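Local atomic coordinates of nitrilotriacetate monooxygenase component B (Bacillus cereus ATCC 14579, PDB entry 3BPK), a protein that probably binds FMN and acts as a flavin-dependent oxidoreductase of the flavoredoxin family, named as the B component of nitrilotriacetate monooxygenase. Residues F32-P46 with I97-I111. Sequence-based numbering, arbitrary orientation.
Sequences FVTSVTKEGVLNGAP and INETAANLPPNESEI
Glu110 OE1 is gripped by two donors, Asn43 ND2 at 2.9 Å and the backbone Gly44 N. They arrive from opposite faces of the carboxylate: Asn43 ND2 lies 20° out of the carboxylate plane on the syn side, whereas Gly44 N approaches from above it. The bend at chi2 (89°) brings the Glu110 carboxylate to the backbone at Asn43 and Gly44. The Asn43 amide is fixed at its other end too, since OD1 accepts from Asn77 and from a water that bridges to Asn107 N.

Beside this grip, Ser109 OG donates to Leu42 O over 2.7 Å, in the carbonyl plane. The same hydroxyl accepts from Glu112 N, so Ser109 is the N-cap of helix 110-113 and ties the helix start to strand 42-54. At the hairpin turn, Thr37 OG1 accepts from Val41 N and, in the modelled conformer of Asn107, donates to Asn107 OD1 (2.8 Å) nearly in line with the C=O bond.

The apolar contacts gather round Phe32 and Ile111. Ile97 CG1 lies 4.1 Å above one face of the Phe32 ring, offset toward the rim, while Thr100 OG1 and, in the conformer modelled, Ile111 CD1 sit at the ring edge. Thr100 OG1 donates to Ile97 O, three residues back, on a lone pair (2.7 Å). Pro46 CB packs on Ile97 CG2 at 3.7 Å, and Leu42 CD2 meets CG1 of the same Ile111 conformer.

The segment 97-111 thus runs from helix 94-100 to helix 110-113 along the antiparallel hairpin of strands 28-36 and 42-54, within the flavin reductase-like domain; Val129 of strand 128-129 touches both Phe32 and Ile111, and strand 83-88 pairs with strand 28-36.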
loop_
_atom_site.group_PDB
_atom_site.type_symbol
_atom_site.label_atom_id
_atom_site.label_comp_id
_atom_site.label_asym_id
_atom_site.label_seq_id
_atom_site.Cartn_x
_atom_site.Cartn_y
_atom_site.Cartn_z
ATOM N N PHE B 32 -11.881 -0.688 -3.090
ATOM C CA PHE B 32 -13.106 -0.065 -3.586
ATOM C C PHE B 32 -13.845 0.382 -2.334
ATOM O O PHE B 32 -14.239 -0.466 -1.507
ATOM C CB PHE B 32 -13.942 -1.035 -4.399
ATOM C CG PHE B 32 -15.198 -0.433 -4.876
ATOM C CD1 PHE B 32 -15.160 0.655 -5.747
ATOM C CD2 PHE B 32 -16.447 -0.956 -4.469
ATOM C CE1 PHE B 32 -16.342 1.249 -6.184
ATOM C CE2 PHE B 32 -17.618 -0.364 -4.903
ATOM C CZ PHE B 32 -17.574 0.723 -5.773
ATOM N N VAL B 33 -13.969 1.698 -2.167
ATOM C CA VAL B 33 -14.400 2.248 -0.862
ATOM C C VAL B 33 -15.758 2.921 -0.975
ATOM O O VAL B 33 -15.940 3.815 -1.830
ATOM C CB VAL B 33 -13.397 3.312 -0.359
ATOM C CG1 VAL B 33 -13.845 3.901 1.003
ATOM C CG2 VAL B 33 -11.995 2.695 -0.181
ATOM N N THR B 34 -16.700 2.503 -0.111
ATOM C CA THR B 34 -18.018 3.167 -0.051
ATOM C C THR B 34 -18.100 4.008 1.216
ATOM O O THR B 34 -17.500 3.691 2.263
ATOM C CB THR B 34 -19.222 2.191 -0.103
ATOM O OG1 THR B 34 -19.102 1.199 0.928
ATOM C CG2 THR B 34 -19.278 1.528 -1.460
ATOM N N SER B 35 -18.861 5.092 1.106
ATOM C CA SER B 35 -18.982 6.067 2.175
ATOM C C SER B 35 -20.302 6.794 1.913
ATOM O O SER B 35 -20.857 6.713 0.800
ATOM C CB SER B 35 -17.781 7.054 2.143
ATOM O OG SER B 35 -17.755 7.821 0.936
ATOM N N VAL B 36 -20.810 7.493 2.929
ATOM C CA VAL B 36 -22.151 8.114 2.810
ATOM C C VAL B 36 -22.061 9.606 3.108
ATOM O O VAL B 36 -21.364 10.000 4.056
ATOM C CB VAL B 36 -23.168 7.412 3.761
ATOM C CG1 VAL B 36 -24.533 8.120 3.699
ATOM C CG2 VAL B 36 -23.348 5.932 3.332
ATOM N N THR B 37 -22.756 10.420 2.291
ATOM C CA THR B 37 -22.760 11.883 2.495
ATOM C C THR B 37 -23.708 12.283 3.630
ATOM O O THR B 37 -24.526 11.465 4.079
ATOM C CB THR B 37 -23.202 12.644 1.225
ATOM O OG1 THR B 37 -24.619 12.444 1.009
ATOM C CG2 THR B 37 -22.422 12.211 -0.027
ATOM N N LYS B 38 -23.624 13.554 4.078
ATOM C CA LYS B 38 -24.558 14.042 5.091
ATOM C C LYS B 38 -26.004 14.000 4.571
ATOM O O LYS B 38 -26.959 13.953 5.371
ATOM C CB LYS B 38 -24.217 15.465 5.542
ATOM C CG LYS B 38 -23.014 15.575 6.468
ATOM C CD LYS B 38 -22.992 16.921 7.204
ATOM C CE LYS B 38 -23.063 18.128 6.254
ATOM N NZ LYS B 38 -22.399 17.929 4.911
ATOM N N GLU B 39 -26.168 13.995 3.248
ATOM C CA GLU B 39 -27.517 13.987 2.632
ATOM C C GLU B 39 -28.052 12.567 2.423
ATOM O O GLU B 39 -29.204 12.388 2.009
ATOM C CB GLU B 39 -27.489 14.715 1.291
ATOM C CG GLU B 39 -27.226 16.212 1.419
ATOM C CD GLU B 39 -25.805 16.558 1.856
ATOM O OE1 GLU B 39 -24.833 15.882 1.448
ATOM O OE2 GLU B 39 -25.673 17.524 2.631
ATOM N N GLY B 40 -27.218 11.569 2.731
ATOM C CA GLY B 40 -27.633 10.155 2.693
ATOM C C GLY B 40 -27.246 9.373 1.459
ATOM O O GLY B 40 -27.681 8.225 1.293
ATOM N N VAL B 41 -26.412 9.973 0.601
ATOM C CA VAL B 41 -26.100 9.371 -0.693
ATOM C C VAL B 41 -24.888 8.439 -0.567
ATOM O O VAL B 41 -23.923 8.778 0.133
ATOM C CB VAL B 41 -25.867 10.437 -1.751
ATOM C CG1 VAL B 41 -25.342 9.813 -3.042
ATOM C CG2 VAL B 41 -27.189 11.250 -1.978
ATOM N N LEU B 42 -24.970 7.261 -1.194
ATOM C CA LEU B 42 -23.888 6.274 -1.111
ATOM C C LEU B 42 -22.855 6.510 -2.225
ATOM O O LEU B 42 -23.134 6.276 -3.395
ATOM C CB LEU B 42 -24.460 4.857 -1.218
ATOM C CG LEU B 42 -23.470 3.703 -1.072
ATOM C CD1 LEU B 42 -22.805 3.743 0.309
ATOM C CD2 LEU B 42 -24.162 2.361 -1.315
ATOM N N ASN B 43 -21.661 6.963 -1.845
ATOM C CA ASN B 43 -20.589 7.154 -2.789
ATOM C C ASN B 43 -19.719 5.904 -2.841
ATOM O O ASN B 43 -19.653 5.128 -1.852
ATOM C CB ASN B 43 -19.704 8.341 -2.359
ATOM C CG ASN B 43 -20.309 9.702 -2.689
ATOM O OD1 ASN B 43 -20.374 10.557 -1.828
ATOM N ND2 ASN B 43 -20.717 9.909 -3.962
ATOM N N GLY B 44 -19.018 5.723 -3.964
ATOM C CA GLY B 44 -18.015 4.647 -4.093
ATOM C C GLY B 44 -16.960 5.087 -5.073
ATOM O O GLY B 44 -17.248 5.773 -6.074
ATOM N N ALA B 45 -15.730 4.675 -4.779
ATOM C CA ALA B 45 -14.597 4.955 -5.688
ATOM C C ALA B 45 -13.436 4.034 -5.390
ATOM O O ALA B 45 -13.314 3.553 -4.273
ATOM C CB ALA B 45 -14.164 6.391 -5.555
ATOM N N PRO B 46 -12.606 3.744 -6.413
ATOM C CA PRO B 46 -11.431 2.924 -6.233
ATOM C C PRO B 46 -10.206 3.768 -5.876
ATOM O O PRO B 46 -10.025 4.877 -6.417
ATOM C CB PRO B 46 -11.228 2.302 -7.635
ATOM C CG PRO B 46 -11.768 3.353 -8.564
ATOM C CD PRO B 46 -12.844 4.083 -7.836
ATOM N N ILE B 97 -16.417 -1.495 -11.020
ATOM C CA ILE B 97 -15.512 -0.613 -10.240
ATOM C C ILE B 97 -14.984 0.498 -11.168
ATOM O O ILE B 97 -14.946 1.667 -10.804
ATOM C CB ILE B 97 -14.327 -1.384 -9.605
ATOM C CG1 ILE B 97 -14.830 -2.366 -8.547
ATOM C CG2 ILE B 97 -13.324 -0.414 -9.033
ATOM C CD1 ILE B 97 -13.794 -3.390 -8.105
ATOM N N ASN B 98 -14.573 0.125 -12.373
ATOM C CA ASN B 98 -14.040 1.146 -13.297
ATOM C C ASN B 98 -15.055 2.234 -13.622
ATOM O O ASN B 98 -14.701 3.413 -13.756
ATOM C CB ASN B 98 -13.533 0.497 -14.580
ATOM C CG ASN B 98 -12.794 1.484 -15.473
ATOM O OD1 ASN B 98 -13.199 1.726 -16.618
ATOM N ND2 ASN B 98 -11.719 2.068 -14.952
ATOM N N GLU B 99 -16.316 1.827 -13.754
ATOM C CA GLU B 99 -17.399 2.778 -14.014
ATOM C C GLU B 99 -17.517 3.816 -12.922
ATOM O O GLU B 99 -17.890 4.973 -13.181
ATOM C CB GLU B 99 -18.722 2.054 -14.150
ATOM C CG GLU B 99 -18.853 1.333 -15.436
ATOM C CD GLU B 99 -20.283 1.052 -15.784
ATOM O OE1 GLU B 99 -21.167 1.844 -15.386
ATOM O OE2 GLU B 99 -20.520 0.039 -16.463
ATOM N N THR B 100 -17.192 3.433 -11.685
ATOM C CA THR B 100 -17.304 4.397 -10.593
ATOM C C THR B 100 -16.226 5.467 -10.568
ATOM O O THR B 100 -16.316 6.426 -9.795
ATOM C CB THR B 100 -17.311 3.737 -9.203
ATOM O OG1 THR B 100 -15.988 3.261 -8.866
ATOM C CG2 THR B 100 -18.353 2.625 -9.142
ATOM N N ALA B 101 -15.129 5.240 -11.292
ATOM C CA ALA B 101 -13.922 6.062 -11.124
ATOM C C ALA B 101 -14.097 7.445 -11.747
ATOM O O ALA B 101 -13.404 8.405 -11.385
ATOM C CB ALA B 101 -12.714 5.355 -11.703
ATOM N N ALA B 102 -15.033 7.534 -12.683
ATOM C CA ALA B 102 -15.388 8.797 -13.327
ATOM C C ALA B 102 -15.933 9.810 -12.316
ATOM O O ALA B 102 -16.353 9.439 -11.218
ATOM C CB ALA B 102 -16.410 8.543 -14.428
ATOM N N ASN B 103 -15.938 11.091 -12.694
ATOM C CA ASN B 103 -16.368 12.146 -11.784
ATOM C C ASN B 103 -17.805 12.598 -12.010
ATOM O O ASN B 103 -18.127 13.303 -12.975
ATOM C CB ASN B 103 -15.402 13.330 -11.807
ATOM C CG ASN B 103 -15.551 14.220 -10.595
ATOM O OD1 ASN B 103 -15.032 13.914 -9.519
ATOM N ND2 ASN B 103 -16.252 15.338 -10.761
ATOM N N LEU B 104 -18.669 12.131 -11.115
ATOM C CA LEU B 104 -20.032 12.611 -10.979
ATOM C C LEU B 104 -20.012 13.897 -10.160
ATOM O O LEU B 104 -19.067 14.136 -9.378
ATOM C CB LEU B 104 -20.880 11.575 -10.219
ATOM C CG LEU B 104 -21.090 10.223 -10.892
ATOM C CD1 LEU B 104 -22.147 9.406 -10.147
ATOM C CD2 LEU B 104 -21.512 10.420 -12.338
ATOM N N PRO B 105 -21.062 14.716 -10.307
ATOM C CA PRO B 105 -21.267 15.783 -9.347
ATOM C C PRO B 105 -21.364 15.208 -7.933
ATOM O O PRO B 105 -21.773 14.041 -7.768
ATOM C CB PRO B 105 -22.629 16.367 -9.752
ATOM C CG PRO B 105 -22.836 15.976 -11.171
ATOM C CD PRO B 105 -22.092 14.692 -11.367
ATOM N N PRO B 106 -21.007 16.005 -6.913
ATOM C CA PRO B 106 -21.179 15.571 -5.529
ATOM C C PRO B 106 -22.623 15.145 -5.273
ATOM O O PRO B 106 -23.585 15.665 -5.905
ATOM C CB PRO B 106 -20.860 16.824 -4.702
ATOM C CG PRO B 106 -20.814 17.961 -5.672
ATOM C CD PRO B 106 -20.445 17.370 -6.996
ATOM N N ASN B 107 -22.763 14.189 -4.355
ATOM C CA ASN B 107 -24.060 13.745 -3.910
ATOM C C ASN B 107 -24.850 13.017 -5.007
ATOM O O ASN B 107 -26.081 13.082 -5.056
ATOM C CB ASN B 107 -24.837 14.933 -3.335
ATOM C CG ASN B 107 -25.774 14.531 -2.254
ATOM O OD1 ASN B 107 -25.452 13.671 -1.419
ATOM N ND2 ASN B 107 -26.935 15.168 -2.221
ATOM N N GLU B 108 -24.115 12.337 -5.883
ATOM C CA GLU B 108 -24.662 11.357 -6.830
ATOM C C GLU B 108 -23.977 10.003 -6.586
ATOM O O GLU B 108 -22.752 9.931 -6.417
ATOM C CB GLU B 108 -24.450 11.764 -8.285
ATOM C CG GLU B 108 -25.137 13.037 -8.684
ATOM C CD GLU B 108 -26.666 12.919 -8.753
ATOM O OE1 GLU B 108 -27.250 11.798 -8.769
ATOM O OE2 GLU B 108 -27.280 14.003 -8.757
ATOM N N SER B 109 -24.756 8.936 -6.561
ATOM C CA SER B 109 -24.232 7.627 -6.171
ATOM C C SER B 109 -23.570 6.910 -7.334
ATOM O O SER B 109 -24.254 6.455 -8.265
ATOM C CB SER B 109 -25.365 6.745 -5.630
ATOM O OG SER B 109 -24.880 5.429 -5.341
ATOM N N GLU B 110 -22.246 6.736 -7.258
ATOM C CA GLU B 110 -21.551 5.954 -8.274
ATOM C C GLU B 110 -21.995 4.508 -8.210
ATOM O O GLU B 110 -21.935 3.793 -9.198
ATOM C CB GLU B 110 -20.036 5.998 -8.058
ATOM C CG GLU B 110 -19.405 7.373 -8.214
ATOM C CD GLU B 110 -19.377 8.193 -6.921
ATOM O OE1 GLU B 110 -20.015 7.822 -5.902
ATOM O OE2 GLU B 110 -18.702 9.248 -6.944
ATOM N N ILE B 111 -22.402 4.056 -7.022
ATOM C CA ILE B 111 -22.847 2.691 -6.844
ATOM C C ILE B 111 -24.066 2.414 -7.729
ATOM O O ILE B 111 -24.082 1.433 -8.475
ATOM C CB ILE B 111 -23.164 2.421 -5.354
ATOM C CG1 ILE B 111 -21.887 2.596 -4.511
ATOM C CG2 ILE B 111 -23.800 1.047 -5.155
ATOM C CD1 ILE B 111 -20.626 1.877 -5.076
HETATM O O HOH W 1 -20.773 13.057 -2.916
#